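Local coordinates for protein alpha-glucosidase (Pseudoalteromonas sp. K8, PDB 5HQA) that probably hydrolyses alpha-glucosidic linkages as a calcium-containing glycoside hydrolase of family 97 and is activated by chloride, at residues E128-A133 against P227-Q232. Sequence-based numbering, arbitrary orientation.
Sequences ELTEFA and PWRTIQ
Thr130 faces Arg229 and Phe132 faces Ile231, in two strands that run the same way along facing beta-sheets, CA atoms 9.0 Å apart at the first pair. No backbone hydrogen bond links 128-133 to 227-232; the contact between them is made by side chains, and every touching residue is buried. At one end Glu128 and Arg229 meet tip to tip in a side-on salt bridge, carboxylate and guanidinium nearly coplanar at 28°. Arg229 NH2 gives a nearly straight bond of 2.8 Å to Glu128 OE1, while Arg229 NE reaches Glu128 OE2, also at 2.8 Å, on its syn lone pair. The anti lone pair of Glu128 OE2 takes the hydroxyl of Thr130, OG1 to OE2 2.5 Å, which further restrains the carboxylate's rotation. Glu128 spans the gap because CG stands anti to the backbone N (chi1 -177°) and the chain stays extended beyond it, whereas Arg229 bends at chi2. An alanine in place of Glu128 would probably leave the buried guanidinium without this carboxylate, the Thr130 hydroxyl without one acceptor, and a gap between the sheets. Farther along, the Phe132 ring offers its edge: CZ lies 4.0 Å from Arg229 CB, and CD2 is 3.7 Å from Ile231 CD1. Tyr192 adds a hydrogen bond to Glu128 OE1 and Tyr112 one to Thr130 OG1, while Glu186 forms a second salt bridge with Arg229 through NH1. The contact thus joins the two antiparallel sheets of the N-terminal beta-sandwich, away from the calcium and glycan sites: strand 122-134 runs beside 30-42 and 204-209 in one, and strand 224-234 lies between 107-114 and 181-187 in the other.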
# COMPACT_ATOMS: atom_id res chain seq x y z
N GLU A 128 -21.35 -3.68 11.76
CA GLU A 128 -21.40 -2.25 11.52
C GLU A 128 -22.35 -2.02 10.35
O GLU A 128 -22.17 -2.61 9.28
CB GLU A 128 -20.00 -1.69 11.22
CG GLU A 128 -20.02 -0.18 11.04
CD GLU A 128 -18.65 0.42 10.77
OE1 GLU A 128 -17.65 -0.08 11.33
OE2 GLU A 128 -18.58 1.40 9.99
N LEU A 129 -23.38 -1.20 10.56
CA LEU A 129 -24.45 -1.05 9.57
C LEU A 129 -24.11 -0.06 8.46
O LEU A 129 -24.91 0.09 7.53
CB LEU A 129 -25.75 -0.62 10.27
CG LEU A 129 -26.26 -1.61 11.32
CD1 LEU A 129 -27.54 -1.08 11.97
CD2 LEU A 129 -26.51 -2.98 10.69
N THR A 130 -22.97 0.62 8.55
CA THR A 130 -22.51 1.58 7.56
C THR A 130 -22.71 1.06 6.14
O THR A 130 -22.27 -0.04 5.80
CB THR A 130 -21.03 1.86 7.78
OG1 THR A 130 -20.83 2.24 9.14
CG2 THR A 130 -20.53 2.97 6.81
N GLU A 131 -23.33 1.88 5.30
CA GLU A 131 -23.49 1.56 3.89
C GLU A 131 -22.83 2.63 3.02
O GLU A 131 -22.55 3.75 3.47
CB GLU A 131 -24.98 1.44 3.50
CG GLU A 131 -25.72 0.28 4.17
CD GLU A 131 -27.23 0.39 4.01
OE1 GLU A 131 -27.73 1.49 3.63
OE2 GLU A 131 -27.93 -0.62 4.27
N PHE A 132 -22.58 2.24 1.77
CA PHE A 132 -22.18 3.13 0.68
C PHE A 132 -23.12 2.77 -0.46
O PHE A 132 -22.85 1.84 -1.22
CB PHE A 132 -20.70 2.92 0.30
CG PHE A 132 -19.76 2.97 1.49
CD1 PHE A 132 -19.53 1.84 2.25
CD2 PHE A 132 -19.12 4.15 1.83
CE1 PHE A 132 -18.67 1.89 3.34
CE2 PHE A 132 -18.26 4.21 2.91
CZ PHE A 132 -18.04 3.07 3.67
N ALA A 133 -24.25 3.46 -0.57
CA ALA A 133 -25.25 3.15 -1.59
C ALA A 133 -24.93 3.96 -2.84
O ALA A 133 -25.17 5.17 -2.89
CB ALA A 133 -26.66 3.44 -1.08
N PRO A 227 -12.47 3.42 13.05
CA PRO A 227 -11.60 4.06 12.06
C PRO A 227 -12.43 4.96 11.15
O PRO A 227 -13.66 4.92 11.14
CB PRO A 227 -10.99 2.88 11.29
CG PRO A 227 -11.19 1.67 12.19
CD PRO A 227 -12.48 1.95 12.93
N TRP A 228 -11.74 5.78 10.37
CA TRP A 228 -12.41 6.59 9.37
C TRP A 228 -12.84 5.73 8.19
O TRP A 228 -12.10 4.85 7.76
CB TRP A 228 -11.49 7.71 8.89
CG TRP A 228 -11.15 8.69 9.97
CD1 TRP A 228 -10.11 8.62 10.85
CD2 TRP A 228 -11.87 9.88 10.29
NE1 TRP A 228 -10.14 9.70 11.70
CE2 TRP A 228 -11.21 10.49 11.38
CE3 TRP A 228 -13.02 10.50 9.76
CZ2 TRP A 228 -11.65 11.69 11.95
CZ3 TRP A 228 -13.46 11.69 10.33
CH2 TRP A 228 -12.78 12.27 11.41
N ARG A 229 -14.04 5.98 7.68
CA ARG A 229 -14.48 5.45 6.39
C ARG A 229 -14.26 6.54 5.36
O ARG A 229 -14.66 7.69 5.61
CB ARG A 229 -15.95 5.04 6.44
CG ARG A 229 -16.25 3.75 7.18
CD ARG A 229 -16.11 3.88 8.71
NE ARG A 229 -16.16 2.56 9.34
CZ ARG A 229 -15.13 1.71 9.38
NH1 ARG A 229 -13.96 2.05 8.84
NH2 ARG A 229 -15.27 0.52 9.96
N THR A 230 -13.62 6.22 4.24
CA THR A 230 -13.23 7.26 3.28
C THR A 230 -13.90 7.03 1.93
O THR A 230 -14.00 5.90 1.46
CB THR A 230 -11.70 7.36 3.10
OG1 THR A 230 -11.18 6.15 2.53
CG2 THR A 230 -11.01 7.60 4.43
N ILE A 231 -14.34 8.13 1.32
CA ILE A 231 -14.94 8.12 -0.00
C ILE A 231 -14.23 9.19 -0.82
O ILE A 231 -14.52 10.38 -0.68
CB ILE A 231 -16.45 8.38 0.03
CG1 ILE A 231 -17.14 7.40 1.00
CG2 ILE A 231 -17.03 8.25 -1.38
CD1 ILE A 231 -18.60 7.74 1.29
N GLN A 232 -13.29 8.78 -1.66
CA GLN A 232 -12.65 9.71 -2.58
C GLN A 232 -13.54 9.89 -3.80
O GLN A 232 -14.13 8.93 -4.30
CB GLN A 232 -11.28 9.19 -3.01
CG GLN A 232 -10.26 9.13 -1.88
CD GLN A 232 -8.89 8.73 -2.36
OE1 GLN A 232 -8.37 7.66 -2.01
NE2 GLN A 232 -8.28 9.59 -3.15